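PDB 4PNE: methyltransferase-like protein from Saccharopolyspora spinosa, which catalyses a [4+2] cycloaddition in spinosyn biosynthesis, although its fold is that of an S-adenosylmethionine-dependent methyltransferase. Local coordinates for residues A[170-184]-A[219-233]. Residues are numbered along the deposited sequence; the frame is centred on the assembly and turned at random.
With SAH (S-adenosyl-L-homocysteine), chain C.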
ATOM      1  N   LEU A 170      -3.308  -1.599  -5.006  1.00 10.53           N
ATOM      2  CA  LEU A 170      -4.066  -2.104  -6.152  1.00 14.23           C
ATOM      3  C   LEU A 170      -5.569  -1.929  -5.990  1.00 14.55           C
ATOM      4  O   LEU A 170      -6.271  -1.641  -6.954  1.00 14.99           O
ATOM      5  CB  LEU A 170      -3.747  -3.593  -6.385  1.00 15.16           C
ATOM      6  CG  LEU A 170      -2.323  -3.913  -6.833  1.00 13.17           C
ATOM      7  CD1 LEU A 170      -2.117  -5.389  -6.951  1.00 16.15           C
ATOM      8  CD2 LEU A 170      -2.044  -3.244  -8.165  1.00 21.61           C
ATOM      9  N   LEU A 171      -6.093  -2.094  -4.787  1.00 13.47           N
ATOM     10  CA  LEU A 171      -7.538  -2.042  -4.650  1.00 16.80           C
ATOM     11  C   LEU A 171      -8.089  -0.614  -4.708  1.00 18.03           C
ATOM     12  O   LEU A 171      -9.284  -0.417  -4.855  1.00 17.74           O
ATOM     13  CB  LEU A 171      -7.975  -2.738  -3.366  1.00 14.57           C
ATOM     14  CG  LEU A 171      -7.831  -4.261  -3.376  1.00 12.30           C
ATOM     15  CD1 LEU A 171      -8.426  -4.827  -2.103  1.00 17.57           C
ATOM     16  CD2 LEU A 171      -8.535  -4.915  -4.567  1.00 17.13           C
ATOM     17  N   GLU A 172      -7.208   0.375  -4.681  1.00 15.27           N
ATOM     18  CA  GLU A 172      -7.623   1.769  -4.864  1.00 16.06           C
ATOM     19  C   GLU A 172      -7.789   2.167  -6.312  1.00 16.04           C
ATOM     20  O   GLU A 172      -8.251   3.260  -6.608  1.00 20.11           O
ATOM     21  CB  GLU A 172      -6.609   2.712  -4.232  1.00 15.98           C
ATOM     22  CG  GLU A 172      -6.604   2.580  -2.753  1.00 18.81           C
ATOM     23  CD  GLU A 172      -5.764   3.621  -2.062  1.00 18.99           C
ATOM     24  OE1 GLU A 172      -5.004   4.360  -2.725  1.00 17.58           O
ATOM     25  OE2 GLU A 172      -5.902   3.700  -0.846  1.00 18.99           O
ATOM     26  N   MET A 173      -7.380   1.307  -7.220  1.00 16.25           N
ATOM     27  CA  MET A 173      -7.351   1.679  -8.614  1.00 18.09           C
ATOM     28  C   MET A 173      -8.660   1.378  -9.309  1.00 16.78           C
ATOM     29  O   MET A 173      -9.303   0.398  -8.976  1.00 16.47           O
ATOM     30  CB  MET A 173      -6.202   0.966  -9.284  1.00 17.92           C
ATOM     31  CG  MET A 173      -4.929   1.239  -8.528  1.00 22.92           C
ATOM     32  SD  MET A 173      -3.522   0.560  -9.359  1.00 19.90           S
ATOM     33  CE  MET A 173      -2.218   0.993  -8.198  1.00 14.45           C
ATOM     34  N   SER A 174      -9.045   2.201 -10.283  1.00 19.86           N
ATOM     35  CA  SER A 174     -10.334   1.996 -10.937  1.00 20.38           C
ATOM     36  C   SER A 174     -10.319   0.675 -11.688  1.00 19.47           C
ATOM     37  O   SER A 174     -11.308  -0.038 -11.700  1.00 21.42           O
ATOM     38  CB  SER A 174     -10.681   3.160 -11.870  1.00 25.58           C
ATOM     39  OG  SER A 174      -9.723   3.338 -12.894  1.00 24.47           O
ATOM     40  N   GLU A 175      -9.176   0.338 -12.273  1.00 16.18           N
ATOM     41  CA  GLU A 175      -9.020  -0.892 -13.053  1.00 20.85           C
ATOM     42  C   GLU A 175      -7.760  -1.627 -12.601  1.00 18.39           C
ATOM     43  O   GLU A 175      -6.697  -1.477 -13.214  1.00 15.86           O
ATOM     44  CB  GLU A 175      -8.941  -0.572 -14.545  1.00 24.71           C
ATOM     45  CG  GLU A 175     -10.217   0.003 -15.128  1.00 32.43           C
ATOM     46  CD  GLU A 175     -10.046   0.442 -16.574  1.00 48.30           C
ATOM     47  OE1 GLU A 175      -9.929  -0.438 -17.455  1.00 55.61           O
ATOM     48  OE2 GLU A 175     -10.018   1.668 -16.828  1.00 49.46           O
ATOM     49  N   PRO A 176      -7.870  -2.399 -11.507  1.00 15.23           N
ATOM     50  CA  PRO A 176      -6.671  -3.028 -10.931  1.00 16.45           C
ATOM     51  C   PRO A 176      -6.023  -4.002 -11.892  1.00 17.01           C
ATOM     52  O   PRO A 176      -4.821  -4.182 -11.836  1.00 17.78           O
ATOM     53  CB  PRO A 176      -7.195  -3.779  -9.713  1.00 15.14           C
ATOM     54  CG  PRO A 176      -8.513  -3.200  -9.404  1.00 21.58           C
ATOM     55  CD  PRO A 176      -9.060  -2.563 -10.657  1.00 17.94           C
ATOM     56  N   ASP A 177      -6.815  -4.641 -12.744  1.00 15.97           N
ATOM     57  CA  ASP A 177      -6.256  -5.643 -13.638  1.00 18.16           C
ATOM     58  C   ASP A 177      -5.325  -4.990 -14.624  1.00 14.18           C
ATOM     59  O   ASP A 177      -4.370  -5.597 -15.055  1.00 17.55           O
ATOM     60  CB  ASP A 177      -7.363  -6.402 -14.366  1.00 16.45           C
ATOM     61  CG  ASP A 177      -8.223  -7.216 -13.420  1.00 26.16           C
ATOM     62  OD1 ASP A 177      -7.739  -8.254 -12.899  1.00 30.35           O
ATOM     63  OD2 ASP A 177      -9.391  -6.821 -13.192  1.00 30.09           O
ATOM     64  N   ARG A 178      -5.654  -3.766 -15.009  1.00 17.70           N
ATOM     65  CA  ARG A 178      -4.845  -2.985 -15.923  1.00 19.44           C
ATOM     66  C   ARG A 178      -3.510  -2.644 -15.290  1.00 17.16           C
ATOM     67  O   ARG A 178      -2.479  -2.776 -15.913  1.00 15.69           O
ATOM     68  CB  ARG A 178      -5.563  -1.701 -16.302  1.00 22.41           C
ATOM     69  CG  ARG A 178      -4.827  -0.843 -17.285  1.00 33.64           C
ATOM     70  CD  ARG A 178      -5.658   0.372 -17.657  1.00 32.29           C
ATOM     71  NE  ARG A 178      -6.939  -0.003 -18.244  1.00 41.99           N
ATOM     72  CZ  ARG A 178      -7.116  -0.294 -19.528  1.00 55.24           C
ATOM     73  NH1 ARG A 178      -6.088  -0.264 -20.373  1.00 50.37           N
ATOM     74  NH2 ARG A 178      -8.323  -0.623 -19.968  1.00 64.21           N
ATOM     75  N   ALA A 179      -3.537  -2.213 -14.035  1.00 15.03           N
ATOM     76  CA  ALA A 179      -2.292  -1.943 -13.320  1.00 12.74           C
ATOM     77  C   ALA A 179      -1.453  -3.220 -13.149  1.00 13.53           C
ATOM     78  O   ALA A 179      -0.219  -3.214 -13.249  1.00 13.59           O
ATOM     79  CB  ALA A 179      -2.588  -1.339 -11.983  1.00 12.26           C
ATOM     80  N   ILE A 180      -2.113  -4.329 -12.854  1.00 13.65           N
ATOM     81  CA  ILE A 180      -1.391  -5.575 -12.685  1.00 11.51           C
ATOM     82  C   ILE A 180      -0.657  -5.974 -13.985  1.00 14.17           C
ATOM     83  O   ILE A 180       0.506  -6.384 -13.949  1.00 12.14           O
ATOM     84  CB  ILE A 180      -2.347  -6.685 -12.240  1.00 16.06           C
ATOM     85  CG1 ILE A 180      -2.750  -6.471 -10.767  1.00 13.69           C
ATOM     86  CG2 ILE A 180      -1.693  -8.055 -12.418  1.00 15.89           C
ATOM     87  CD1 ILE A 180      -3.879  -7.336 -10.346  1.00 15.90           C
ATOM     88  N   ARG A 181      -1.324  -5.848 -15.129  1.00 11.36           N
ATOM     89  CA  ARG A 181      -0.678  -6.131 -16.402  1.00 11.76           C
ATOM     90  C   ARG A 181       0.493  -5.161 -16.670  1.00 12.69           C
ATOM     91  O   ARG A 181       1.496  -5.564 -17.251  1.00 14.17           O
ATOM     92  CB  ARG A 181      -1.692  -6.078 -17.543  1.00 13.38           C
ATOM     93  CG  ARG A 181      -2.699  -7.193 -17.448  1.00 17.58           C
ATOM     94  CD  ARG A 181      -3.531  -7.352 -18.708  1.00 24.35           C
ATOM     95  NE  ARG A 181      -4.323  -6.161 -18.987  1.00 21.08           N
ATOM     96  CZ  ARG A 181      -5.548  -5.922 -18.516  1.00 21.96           C
ATOM     97  NH1 ARG A 181      -6.153  -6.778 -17.704  1.00 20.17           N
ATOM     98  NH2 ARG A 181      -6.163  -4.793 -18.845  1.00 27.90           N
ATOM     99  N   GLU A 182       0.384  -3.913 -16.240  1.00 12.49           N
ATOM    100  CA  GLU A 182       1.477  -2.969 -16.438  1.00 11.31           C
ATOM    101  C   GLU A 182       2.687  -3.334 -15.588  1.00 12.51           C
ATOM    102  O   GLU A 182       3.845  -3.251 -16.032  1.00 12.59           O
ATOM    103  CB  GLU A 182       1.008  -1.561 -16.094  1.00 13.18           C
ATOM    104  CG  GLU A 182       0.293  -0.876 -17.232  1.00 17.82           C
ATOM    105  CD  GLU A 182       1.229  -0.587 -18.400  1.00 17.10           C
ATOM    106  OE1 GLU A 182       1.387  -1.454 -19.306  1.00 19.90           O
ATOM    107  OE2 GLU A 182       1.842   0.506 -18.385  1.00 18.83           O
ATOM    108  N   ILE A 183       2.421  -3.734 -14.354  1.00 11.70           N
ATOM    109  CA  ILE A 183       3.514  -4.154 -13.487  1.00 11.78           C
ATOM    110  C   ILE A 183       4.225  -5.357 -14.106  1.00 14.29           C
ATOM    111  O   ILE A 183       5.467  -5.421 -14.126  1.00 12.38           O
ATOM    112  CB  ILE A 183       3.039  -4.482 -12.037  1.00 11.93           C
ATOM    113  CG1 ILE A 183       2.520  -3.227 -11.355  1.00 11.39           C
ATOM    114  CG2 ILE A 183       4.195  -5.036 -11.227  1.00 13.14           C
ATOM    115  CD1 ILE A 183       1.729  -3.481 -10.111  1.00 14.25           C
ATOM    116  N   LEU A 184       3.456  -6.318 -14.605  1.00 13.43           N
ATOM    117  CA  LEU A 184       4.051  -7.482 -15.253  1.00 12.85           C
ATOM    118  C   LEU A 184       4.904  -7.050 -16.434  1.00 13.45           C
ATOM    119  O   LEU A 184       6.001  -7.573 -16.613  1.00 14.29           O
ATOM    120  CB  LEU A 184       2.970  -8.454 -15.712  1.00 11.65           C
ATOM    121  CG  LEU A 184       3.487  -9.782 -16.274  1.00 14.07           C
ATOM    122  CD1 LEU A 184       3.987 -10.667 -15.173  1.00 16.91           C
ATOM    123  CD2 LEU A 184       2.345 -10.486 -17.002  1.00 21.23           C
ATOM    124  N   ARG A 219     -12.568  -0.817  -1.845  1.00 15.13           N
ATOM    125  CA  ARG A 219     -13.163  -1.953  -2.564  1.00 16.62           C
ATOM    126  C   ARG A 219     -13.046  -3.247  -1.717  1.00 14.20           C
ATOM    127  O   ARG A 219     -12.005  -3.516  -1.148  1.00 16.76           O
ATOM    128  CB  ARG A 219     -12.456  -2.105  -3.917  1.00 19.20           C
ATOM    129  CG  ARG A 219     -12.850  -3.301  -4.717  1.00 22.24           C
ATOM    130  CD  ARG A 219     -11.941  -3.434  -5.933  1.00 25.65           C
ATOM    131  NE  ARG A 219     -12.371  -2.604  -7.066  1.00 25.95           N
ATOM    132  CZ  ARG A 219     -11.625  -1.677  -7.670  1.00 29.21           C
ATOM    133  NH1 ARG A 219     -10.415  -1.390  -7.221  1.00 22.98           N
ATOM    134  NH2 ARG A 219     -12.104  -1.002  -8.710  1.00 26.05           N
ATOM    135  N   ILE A 220     -14.130  -4.008  -1.600  1.00 16.06           N
ATOM    136  CA  ILE A 220     -14.106  -5.289  -0.899  1.00 15.31           C
ATOM    137  C   ILE A 220     -13.638  -6.369  -1.871  1.00 15.27           C
ATOM    138  O   ILE A 220     -14.165  -6.515  -2.979  1.00 16.54           O
ATOM    139  CB  ILE A 220     -15.491  -5.670  -0.318  1.00 14.90           C
ATOM    140  CG1 ILE A 220     -16.033  -4.532   0.556  1.00 16.12           C
ATOM    141  CG2 ILE A 220     -15.440  -7.012   0.449  1.00 18.90           C
ATOM    142  CD1 ILE A 220     -17.216  -4.914   1.402  1.00 20.08           C
ATOM    143  N   CYS A 221     -12.643  -7.131  -1.447  1.00 11.75           N
ATOM    144  CA  CYS A 221     -12.071  -8.161  -2.278  1.00 12.30           C
ATOM    145  C   CYS A 221     -11.560  -9.306  -1.396  1.00 10.89           C
ATOM    146  O   CYS A 221     -10.904  -9.052  -0.370  1.00 12.13           O
ATOM    147  CB  CYS A 221     -10.942  -7.523  -3.101  1.00 14.49           C
ATOM    148  SG  CYS A 221     -10.121  -8.541  -4.289  1.00 15.50           S
ATOM    149  N   LEU A 222     -11.769 -10.546  -1.816  1.00 12.86           N
ATOM    150  CA  LEU A 222     -11.096 -11.692  -1.189  1.00 15.56           C
ATOM    151  C   LEU A 222      -9.627 -11.799  -1.630  1.00 13.27           C
ATOM    152  O   LEU A 222      -9.296 -11.457  -2.754  1.00 13.80           O
ATOM    153  CB  LEU A 222     -11.798 -12.999  -1.559  1.00 13.97           C
ATOM    154  CG  LEU A 222     -13.259 -13.131  -1.146  1.00 16.41           C
ATOM    155  CD1 LEU A 222     -13.911 -14.277  -1.914  1.00 22.55           C
ATOM    156  CD2 LEU A 222     -13.347 -13.381   0.332  1.00 17.47           C
ATOM    157  N   ALA A 223      -8.755 -12.308  -0.766  1.00 11.67           N
ATOM    158  CA  ALA A 223      -7.397 -12.604  -1.168  1.00 13.94           C
ATOM    159  C   ALA A 223      -7.378 -13.559  -2.355  1.00 14.91           C
ATOM    160  O   ALA A 223      -6.556 -13.427  -3.257  1.00 14.21           O
ATOM    161  CB  ALA A 223      -6.615 -13.191  -0.018  1.00 11.11           C
ATOM    162  N   GLU A 224      -8.294 -14.520  -2.341  1.00 16.45           N
ATOM    163  CA  GLU A 224      -8.413 -15.496  -3.412  1.00 17.18           C
ATOM    164  C   GLU A 224      -8.706 -14.821  -4.756  1.00 12.85           C
ATOM    165  O   GLU A 224      -8.267 -15.304  -5.802  1.00 15.03           O
ATOM    166  CB  GLU A 224      -9.516 -16.514  -3.071  1.00 15.14           C
ATOM    167  CG  GLU A 224      -9.229 -17.371  -1.817  1.00 17.99           C
ATOM    168  CD  GLU A 224      -9.751 -16.789  -0.496  1.00 20.31           C
ATOM    169  OE1 GLU A 224      -9.968 -15.554  -0.357  1.00 16.49           O
ATOM    170  OE2 GLU A 224      -9.933 -17.597   0.434  1.00 24.18           O
ATOM    171  N   GLN A 225      -9.422 -13.698  -4.709  1.00 13.11           N
ATOM    172  CA  GLN A 225      -9.785 -12.940  -5.922  1.00 14.10           C
ATOM    173  C   GLN A 225      -8.590 -12.146  -6.437  1.00 16.63           C
ATOM    174  O   GLN A 225      -8.360 -12.035  -7.638  1.00 16.90           O
ATOM    175  CB  GLN A 225     -10.969 -12.018  -5.639  1.00 12.19           C
ATOM    176  CG  GLN A 225     -12.260 -12.815  -5.485  1.00 15.77           C
ATOM    177  CD  GLN A 225     -13.440 -11.993  -5.011  1.00 17.06           C
ATOM    178  OE1 GLN A 225     -13.331 -11.135  -4.133  1.00 16.27           O
ATOM    179  NE2 GLN A 225     -14.597 -12.280  -5.569  1.00 19.02           N
ATOM    180  N   LEU A 226      -7.839 -11.582  -5.503  1.00 13.36           N
ATOM    181  CA  LEU A 226      -6.582 -10.918  -5.824  1.00 15.23           C
ATOM    182  C   LEU A 226      -5.602 -11.896  -6.495  1.00 14.39           C
ATOM    183  O   LEU A 226      -4.969 -11.573  -7.495  1.00 15.96           O
ATOM    184  CB  LEU A 226      -5.938 -10.332  -4.560  1.00 15.12           C
ATOM    185  CG  LEU A 226      -5.968  -8.836  -4.343  1.00 27.63           C
ATOM    186  CD1 LEU A 226      -5.330  -8.542  -2.989  1.00 29.55           C
ATOM    187  CD2 LEU A 226      -5.194  -8.150  -5.447  1.00 29.19           C
ATOM    188  N   LEU A 227      -5.482 -13.096  -5.922  1.00 14.05           N
ATOM    189  CA  LEU A 227      -4.602 -14.118  -6.475  1.00 15.02           C
ATOM    190  C   LEU A 227      -4.986 -14.462  -7.884  1.00 14.87           C
ATOM    191  O   LEU A 227      -4.141 -14.548  -8.772  1.00 16.00           O
ATOM    192  CB  LEU A 227      -4.622 -15.396  -5.651  1.00 20.64           C
ATOM    193  CG  LEU A 227      -3.796 -15.355  -4.384  1.00 25.04           C
ATOM    194  CD1 LEU A 227      -4.199 -16.529  -3.539  1.00 25.54           C
ATOM    195  CD2 LEU A 227      -2.318 -15.389  -4.702  1.00 25.23           C
ATOM    196  N   GLU A 228      -6.281 -14.637  -8.107  1.00 15.22           N
ATOM    197  CA  GLU A 228      -6.749 -15.018  -9.415  1.00 19.47           C
ATOM    198  C   GLU A 228      -6.515 -13.907 -10.466  1.00 14.08           C
ATOM    199  O   GLU A 228      -6.149 -14.185 -11.606  1.00 16.59           O
ATOM    200  CB  GLU A 228      -8.210 -15.424  -9.336  1.00 24.52           C
ATOM    201  CG  GLU A 228      -8.710 -16.067 -10.602  1.00 29.40           C
ATOM    202  CD  GLU A 228      -7.792 -17.183 -11.133  1.00 27.92           C
ATOM    203  OE1 GLU A 228      -7.222 -17.945 -10.317  1.00 32.35           O
ATOM    204  OE2 GLU A 228      -7.650 -17.292 -12.372  1.00 32.66           O
ATOM    205  N   SER A 229      -6.692 -12.636 -10.095  1.00 14.30           N
ATOM    206  CA  SER A 229      -6.311 -11.548 -10.982  1.00 14.05           C
ATOM    207  C   SER A 229      -4.815 -11.531 -11.316  1.00 15.02           C
ATOM    208  O   SER A 229      -4.426 -11.279 -12.451  1.00 16.77           O
ATOM    209  CB  SER A 229      -6.734 -10.219 -10.353  1.00 13.86           C
ATOM    210  OG  SER A 229      -8.151 -10.062 -10.488  1.00 17.46           O
ATOM    211  N   LEU A 230      -3.962 -11.776 -10.326  1.00 13.33           N
ATOM    212  CA  LEU A 230      -2.518 -11.825 -10.580  1.00 15.35           C
ATOM    213  C   LEU A 230      -2.156 -12.947 -11.539  1.00 15.58           C
ATOM    214  O   LEU A 230      -1.419 -12.728 -12.506  1.00 14.44           O
ATOM    215  CB  LEU A 230      -1.765 -12.009  -9.271  1.00 15.98           C
ATOM    216  CG  LEU A 230      -1.779 -10.836  -8.286  1.00 15.43           C
ATOM    217  CD1 LEU A 230      -1.202 -11.273  -6.954  1.00 19.10           C
ATOM    218  CD2 LEU A 230      -0.968  -9.671  -8.842  1.00 16.72           C
ATOM    219  N   ARG A 231      -2.689 -14.147 -11.273  1.00 15.63           N
ATOM    220  CA  ARG A 231      -2.453 -15.300 -12.150  1.00 16.23           C
ATOM    221  C   ARG A 231      -2.932 -15.047 -13.559  1.00 16.99           C
ATOM    222  O   ARG A 231      -2.245 -15.373 -14.523  1.00 17.74           O
ATOM    223  CB  ARG A 231      -3.161 -16.546 -11.621  1.00 23.06           C
ATOM    224  CG  ARG A 231      -2.443 -17.237 -10.507  1.00 31.52           C
ATOM    225  CD  ARG A 231      -2.919 -18.683 -10.379  1.00 36.55           C
ATOM    226  NE  ARG A 231      -2.093 -19.453  -9.447  1.00 52.49           N
ATOM    227  CZ  ARG A 231      -2.324 -19.581  -8.140  1.00 56.34           C
ATOM    228  NH1 ARG A 231      -3.364 -18.977  -7.567  1.00 46.27           N
ATOM    229  NH2 ARG A 231      -1.495 -20.312  -7.400  1.00 45.54           N
ATOM    230  N   ALA A 232      -4.136 -14.516 -13.674  1.00 17.55           N
ATOM    231  CA  ALA A 232      -4.756 -14.279 -14.959  1.00 19.51           C
ATOM    232  C   ALA A 232      -3.922 -13.318 -15.806  1.00 23.96           C
ATOM    233  O   ALA A 232      -3.897 -13.428 -17.041  1.00 23.17           O
ATOM    234  CB  ALA A 232      -6.155 -13.749 -14.770  1.00 22.31           C
ATOM    235  N   ALA A 233      -3.201 -12.407 -15.151  1.00 17.97           N
ATOM    236  CA  ALA A 233      -2.396 -11.445 -15.867  1.00 20.00           C
ATOM    237  C   ALA A 233      -1.111 -12.071 -16.407  1.00 18.47           C
ATOM    238  O   ALA A 233      -0.489 -11.509 -17.302  1.00 22.46           O
ATOM    239  CB  ALA A 233      -2.057 -10.273 -14.959  1.00 17.80           C
TER
HETATM  240  N   SAH C 301       2.437   1.793  -0.218  1.00 14.33           N
HETATM  241  CA  SAH C 301       2.294   2.952   0.668  1.00 14.15           C
HETATM  242  CB  SAH C 301       0.967   3.692   0.526  1.00 12.04           C
HETATM  243  CG  SAH C 301      -0.307   2.886   0.465  1.00 15.82           C
HETATM  244  SD  SAH C 301      -1.746   3.966   0.485  1.00 13.88           S
HETATM  245  C   SAH C 301       2.495   2.515   2.093  1.00 15.95           C
HETATM  246  O   SAH C 301       2.715   3.350   2.952  1.00 14.49           O
HETATM  247  OXT SAH C 301       2.526   1.310   2.359  1.00 12.84           O
HETATM  248  C5' SAH C 301      -2.207   3.775  -1.257  1.00 13.54           C
HETATM  249  C4' SAH C 301      -1.261   4.471  -2.224  1.00 13.18           C
HETATM  250  O4' SAH C 301      -1.569   4.079  -3.556  1.00 13.04           O
HETATM  251  C3' SAH C 301      -1.360   5.986  -2.214  1.00 13.27           C
HETATM  252  O3' SAH C 301      -0.027   6.462  -2.192  1.00 13.01           O
HETATM  253  C2' SAH C 301      -2.076   6.315  -3.514  1.00 12.47           C
HETATM  254  O2' SAH C 301      -1.836   7.605  -4.075  1.00 14.47           O
HETATM  255  C1' SAH C 301      -1.569   5.190  -4.413  1.00 11.84           C
HETATM  256  N9  SAH C 301      -2.412   4.991  -5.607  1.00 12.01           N
HETATM  257  C8  SAH C 301      -3.757   4.856  -5.724  1.00 17.45           C
HETATM  258  N7  SAH C 301      -4.092   4.741  -7.028  1.00 13.74           N
HETATM  259  C5  SAH C 301      -2.956   4.820  -7.749  1.00 11.02           C
HETATM  260  C6  SAH C 301      -2.697   4.785  -9.103  1.00 15.50           C
HETATM  261  N6  SAH C 301      -3.667   4.626  -9.992  1.00 16.07           N
HETATM  262  N1  SAH C 301      -1.422   4.871  -9.532  1.00 11.53           N
HETATM  263  C2  SAH C 301      -0.377   5.019  -8.644  1.00 13.25           C
HETATM  264  N3  SAH C 301      -0.624   5.103  -7.304  1.00 14.60           N
HETATM  265  C4  SAH C 301      -1.898   4.974  -6.869  1.00 11.18           C
HETATM  266  O   HOH W   1     -11.072   1.086  -3.480  1.00 19.10           O
HETATM  267  O   HOH W   2      -5.916  -9.784 -14.171  1.00 27.07           O
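Arg219 sends its chain out with CG opposite its own backbone N (chi1 174°) and then kinks at chi3 (-84°), which swings the guanidinium in against the loop that follows the 3-10 segment 170-172. There NH1 gives a fairly straight hydrogen bond of 2.7 Å to Met173 O, which lies almost in the guanidinium plane; NH2 adds weak bonds to the same oxygen and to Ser174 O. Pro176 CG covers one face of the group, 3.4 Å from Arg219 NH1, at the start of helix 176-186. A water between Leu171 O and Arg219 N ties the backbones together alongside, while both methyls of Leu171 pack on Cys221 CB, with CD2 also against Arg219 CD. The chain held in this way, the end of the 3-10 segment and the loop after it, carries Glu172 and Met173 of the S-adenosyl-L-homocysteine pocket: the arginine grips the backbone of Met173, whose side chain turns to the adenine. In this Rossmann-like methyltransferase fold, helices 176-186 and 223-233 lie next to each other on the same face of the central sheet, their short segments crossing at -48° with axes 9.4 Å apart at closest approach. Between them, Ser229 OG donates to the syn lone pair of Asp177 OD1 at 3.0 Å, and in turn accepts from the backbone N of Ile26. A second water bridges Asp177 OD1 to Ser229 O, giving that carboxylate oxygen two donors. Deeper in, Ile180 meets Leu230 at about a right angle, CG2 and CD1 both 4.0 Å from Leu230 CD2; Leu230 also rests on Leu193 and Leu295 of the sheet. Packing is tight beside it, where Ile180 CG2 presses to 3.4 Å from Ala233 CB, a methyl that Arg181 CG flanks as well.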